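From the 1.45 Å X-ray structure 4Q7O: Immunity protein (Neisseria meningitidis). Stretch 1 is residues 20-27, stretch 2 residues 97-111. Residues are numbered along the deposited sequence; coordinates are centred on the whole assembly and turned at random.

Stretch 1 20-27: NHFVISIF
Stretch 2 97-111: PEELIIPINLAYHYF

Asn20 leaves a preceding helix with positive phi in a Schellman motif, His21 (-107/54) follows, and a new helix carries the chain through Phe27. In stretch 2, a strand ending at Pro103, the N-cap residue, passes into helix 104-111. Helix 22-27 crosses strand 98-103 at -113°, axes 8.4 Å apart, with Val23 CA 6.5 Å from Leu100 CA and Ile24 CA 8.0 Å from Tyr110 CA.

Strand alternation directs Glu98, Leu100 and Ile102 toward the helix and Glu99 and Ile101 away. Leu100 (t, p) packs against both His21 and Ile24: its CD2 lies 3.7 Å from His21 CB and 3.8 Å from Ile24 CG1, while its CB meets Val23 (t) CB at 3.9 Å. Glu98 (m, t) sets OE1 at the Phe22 ring edge, 4.1 Å from Phe22 CE1. Ile24 (m, m) joins strand to tyrosine, CD1 4.2 Å from Ile102 CD1 and CG2 over the Tyr110 ring.

His21 (m, chi2 158°) provides the one hydrogen bond across the stretches, ND1 to Tyr110 OH at 2.7 Å. Tyr110 (m, chi2 -42°) meets it rim to rim, planes at 86°, each polar atom near the other ring's plane. Ile102, chi1 p, places CG2 over the imidazole face, 3.9 Å from its centroid, a CH-pi contact. Phe27 (t) has CE2 4.3 Å from Phe111 CZ.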

# COMPACT_ATOMS: atom_id res chain seq x y z
N ASN B 20 -9.17 1.61 -2.29
CA ASN B 20 -8.76 2.02 -0.94
C ASN B 20 -8.30 0.82 -0.11
O ASN B 20 -8.35 0.82 1.11
CB ASN B 20 -9.89 2.79 -0.23
CG ASN B 20 -9.38 3.77 0.82
OD1 ASN B 20 -8.20 4.14 0.84
ND2 ASN B 20 -10.28 4.20 1.70
N HIS B 21 -7.83 -0.22 -0.80
CA HIS B 21 -7.34 -1.43 -0.13
C HIS B 21 -5.82 -1.51 -0.21
O HIS B 21 -5.26 -2.52 -0.66
CB HIS B 21 -8.00 -2.67 -0.73
CG HIS B 21 -9.47 -2.72 -0.47
ND1 HIS B 21 -10.34 -3.46 -1.24
CD2 HIS B 21 -10.22 -2.13 0.49
CE1 HIS B 21 -11.57 -3.31 -0.77
NE2 HIS B 21 -11.52 -2.52 0.29
N PHE B 22 -5.18 -0.44 0.24
CA PHE B 22 -3.73 -0.32 0.20
C PHE B 22 -3.01 -1.41 1.00
O PHE B 22 -1.87 -1.74 0.70
CB PHE B 22 -3.30 1.07 0.67
CG PHE B 22 -3.84 1.45 2.02
CD1 PHE B 22 -3.14 1.12 3.18
CD2 PHE B 22 -5.05 2.12 2.14
CE1 PHE B 22 -3.63 1.46 4.43
CE2 PHE B 22 -5.56 2.46 3.38
CZ PHE B 22 -4.85 2.13 4.54
N VAL B 23 -3.68 -2.00 1.99
CA VAL B 23 -3.07 -3.12 2.72
C VAL B 23 -2.74 -4.28 1.78
O VAL B 23 -1.69 -4.93 1.93
CB VAL B 23 -3.99 -3.57 3.90
CG1 VAL B 23 -3.59 -4.96 4.40
CG2 VAL B 23 -3.93 -2.55 5.04
N ILE B 24 -3.61 -4.52 0.81
CA ILE B 24 -3.37 -5.57 -0.19
C ILE B 24 -2.13 -5.27 -1.04
O ILE B 24 -1.33 -6.16 -1.32
CB ILE B 24 -4.59 -5.78 -1.10
CG1 ILE B 24 -5.82 -6.16 -0.28
CG2 ILE B 24 -4.29 -6.84 -2.15
CD1 ILE B 24 -5.65 -7.39 0.59
N SER B 25 -2.00 -4.01 -1.46
CA SER B 25 -0.85 -3.54 -2.23
C SER B 25 0.44 -3.83 -1.46
O SER B 25 1.42 -4.37 -2.01
CB SER B 25 -0.94 -2.03 -2.48
OG SER B 25 -2.28 -1.57 -2.63
N ILE B 26 0.45 -3.47 -0.18
CA ILE B 26 1.64 -3.64 0.65
C ILE B 26 1.92 -5.12 0.89
O ILE B 26 3.08 -5.55 0.85
CB ILE B 26 1.46 -2.93 2.01
CG1 ILE B 26 1.30 -1.42 1.79
CG2 ILE B 26 2.63 -3.21 2.95
CD1 ILE B 26 0.90 -0.69 3.06
N PHE B 27 0.87 -5.89 1.12
CA PHE B 27 0.99 -7.33 1.35
C PHE B 27 1.79 -8.01 0.24
O PHE B 27 2.78 -8.69 0.50
CB PHE B 27 -0.41 -7.94 1.48
CG PHE B 27 -0.40 -9.43 1.67
CD1 PHE B 27 -0.34 -9.99 2.94
CD2 PHE B 27 -0.50 -10.28 0.58
CE1 PHE B 27 -0.33 -11.36 3.11
CE2 PHE B 27 -0.49 -11.65 0.74
CZ PHE B 27 -0.41 -12.19 2.01
N PRO B 97 -0.44 -3.47 13.78
CA PRO B 97 -0.53 -3.85 12.37
C PRO B 97 -1.50 -2.97 11.61
O PRO B 97 -2.40 -2.37 12.20
CB PRO B 97 -1.07 -5.28 12.44
CG PRO B 97 -1.88 -5.31 13.67
CD PRO B 97 -1.17 -4.41 14.65
N GLU B 98 -1.29 -2.87 10.30
CA GLU B 98 -2.24 -2.22 9.41
C GLU B 98 -3.17 -3.31 8.89
O GLU B 98 -2.72 -4.27 8.25
CB GLU B 98 -1.50 -1.56 8.25
CG GLU B 98 -0.37 -0.65 8.69
CD GLU B 98 0.35 -0.04 7.51
OE1 GLU B 98 -0.34 0.53 6.64
OE2 GLU B 98 1.59 -0.15 7.45
N GLU B 99 -4.46 -3.19 9.18
CA GLU B 99 -5.38 -4.31 8.99
C GLU B 99 -6.49 -4.01 8.00
O GLU B 99 -6.93 -2.87 7.86
CB GLU B 99 -6.02 -4.69 10.33
CG GLU B 99 -5.02 -5.06 11.40
CD GLU B 99 -5.65 -5.09 12.78
OE1 GLU B 99 -6.04 -4.02 13.29
OE2 GLU B 99 -5.77 -6.20 13.35
N LEU B 100 -6.98 -5.05 7.34
CA LEU B 100 -8.08 -4.93 6.40
C LEU B 100 -8.86 -6.22 6.34
O LEU B 100 -8.28 -7.30 6.28
CB LEU B 100 -7.55 -4.59 5.01
CG LEU B 100 -8.55 -4.55 3.85
CD1 LEU B 100 -9.52 -3.41 4.01
CD2 LEU B 100 -7.83 -4.43 2.51
N ILE B 101 -10.19 -6.11 6.32
CA ILE B 101 -11.05 -7.25 6.07
C ILE B 101 -11.82 -7.02 4.78
O ILE B 101 -12.35 -5.93 4.55
CB ILE B 101 -12.01 -7.48 7.24
CG1 ILE B 101 -11.23 -7.91 8.49
CG2 ILE B 101 -13.08 -8.50 6.87
CD1 ILE B 101 -12.01 -7.78 9.79
N ILE B 102 -11.87 -8.04 3.92
CA ILE B 102 -12.64 -7.98 2.68
C ILE B 102 -13.38 -9.30 2.45
O ILE B 102 -13.03 -10.32 3.05
CB ILE B 102 -11.74 -7.66 1.46
CG1 ILE B 102 -10.55 -8.62 1.38
CG2 ILE B 102 -11.27 -6.21 1.51
CD1 ILE B 102 -9.70 -8.44 0.11
N PRO B 103 -14.40 -9.30 1.58
CA PRO B 103 -15.01 -10.59 1.24
C PRO B 103 -14.02 -11.51 0.54
O PRO B 103 -13.15 -11.04 -0.19
CB PRO B 103 -16.12 -10.20 0.26
CG PRO B 103 -16.41 -8.75 0.55
CD PRO B 103 -15.07 -8.17 0.91
N ILE B 104 -14.15 -12.81 0.76
CA ILE B 104 -13.29 -13.79 0.10
C ILE B 104 -13.36 -13.67 -1.43
O ILE B 104 -12.35 -13.82 -2.11
CB ILE B 104 -13.60 -15.22 0.59
CG1 ILE B 104 -13.10 -15.38 2.03
CG2 ILE B 104 -12.95 -16.26 -0.30
CD1 ILE B 104 -13.55 -16.66 2.70
N ASN B 105 -14.53 -13.37 -1.98
CA ASN B 105 -14.63 -13.22 -3.43
C ASN B 105 -13.70 -12.12 -3.94
O ASN B 105 -13.01 -12.29 -4.95
CB ASN B 105 -16.07 -12.88 -3.84
CG ASN B 105 -16.99 -14.06 -3.74
OD1 ASN B 105 -16.56 -15.21 -3.61
ND2 ASN B 105 -18.29 -13.79 -3.83
N LEU B 106 -13.70 -10.99 -3.25
CA LEU B 106 -12.81 -9.90 -3.63
C LEU B 106 -11.35 -10.28 -3.43
O LEU B 106 -10.50 -9.95 -4.25
CB LEU B 106 -13.16 -8.61 -2.86
CG LEU B 106 -12.23 -7.43 -3.14
CD1 LEU B 106 -12.24 -7.02 -4.61
CD2 LEU B 106 -12.60 -6.24 -2.27
N ALA B 107 -11.06 -11.01 -2.35
CA ALA B 107 -9.70 -11.51 -2.15
C ALA B 107 -9.24 -12.38 -3.33
O ALA B 107 -8.12 -12.21 -3.82
CB ALA B 107 -9.58 -12.28 -0.86
N TYR B 108 -10.09 -13.29 -3.78
CA TYR B 108 -9.73 -14.10 -4.94
C TYR B 108 -9.49 -13.26 -6.19
O TYR B 108 -8.59 -13.55 -6.97
CB TYR B 108 -10.78 -15.18 -5.21
CG TYR B 108 -10.50 -16.47 -4.48
CD1 TYR B 108 -9.63 -17.41 -5.00
CD2 TYR B 108 -11.11 -16.74 -3.27
CE1 TYR B 108 -9.36 -18.60 -4.34
CE2 TYR B 108 -10.85 -17.93 -2.59
CZ TYR B 108 -9.98 -18.85 -3.13
OH TYR B 108 -9.72 -20.02 -2.45
N HIS B 109 -10.30 -12.23 -6.37
CA HIS B 109 -10.13 -11.25 -7.44
C HIS B 109 -8.72 -10.64 -7.36
O HIS B 109 -7.98 -10.64 -8.35
CB HIS B 109 -11.23 -10.18 -7.29
CG HIS B 109 -11.17 -9.05 -8.27
ND1 HIS B 109 -11.48 -9.20 -9.60
CD2 HIS B 109 -10.94 -7.73 -8.08
CE1 HIS B 109 -11.40 -8.03 -10.20
NE2 HIS B 109 -11.07 -7.12 -9.30
N TYR B 110 -8.34 -10.17 -6.18
CA TYR B 110 -6.99 -9.62 -6.01
C TYR B 110 -5.89 -10.65 -6.25
O TYR B 110 -4.89 -10.34 -6.88
CB TYR B 110 -6.83 -9.03 -4.62
CG TYR B 110 -7.53 -7.71 -4.39
CD1 TYR B 110 -7.52 -6.70 -5.35
CD2 TYR B 110 -8.18 -7.46 -3.18
CE1 TYR B 110 -8.14 -5.49 -5.12
CE2 TYR B 110 -8.81 -6.24 -2.95
CZ TYR B 110 -8.79 -5.27 -3.92
OH TYR B 110 -9.40 -4.06 -3.70
N PHE B 111 -6.07 -11.85 -5.72
CA PHE B 111 -5.04 -12.88 -5.88
C PHE B 111 -4.85 -13.28 -7.34
O PHE B 111 -3.73 -13.53 -7.79
CB PHE B 111 -5.35 -14.11 -5.01
CG PHE B 111 -4.84 -13.99 -3.60
CD1 PHE B 111 -5.18 -12.90 -2.80
CD2 PHE B 111 -3.99 -14.95 -3.08
CE1 PHE B 111 -4.70 -12.79 -1.51
CE2 PHE B 111 -3.51 -14.85 -1.78
CZ PHE B 111 -3.86 -13.77 -1.00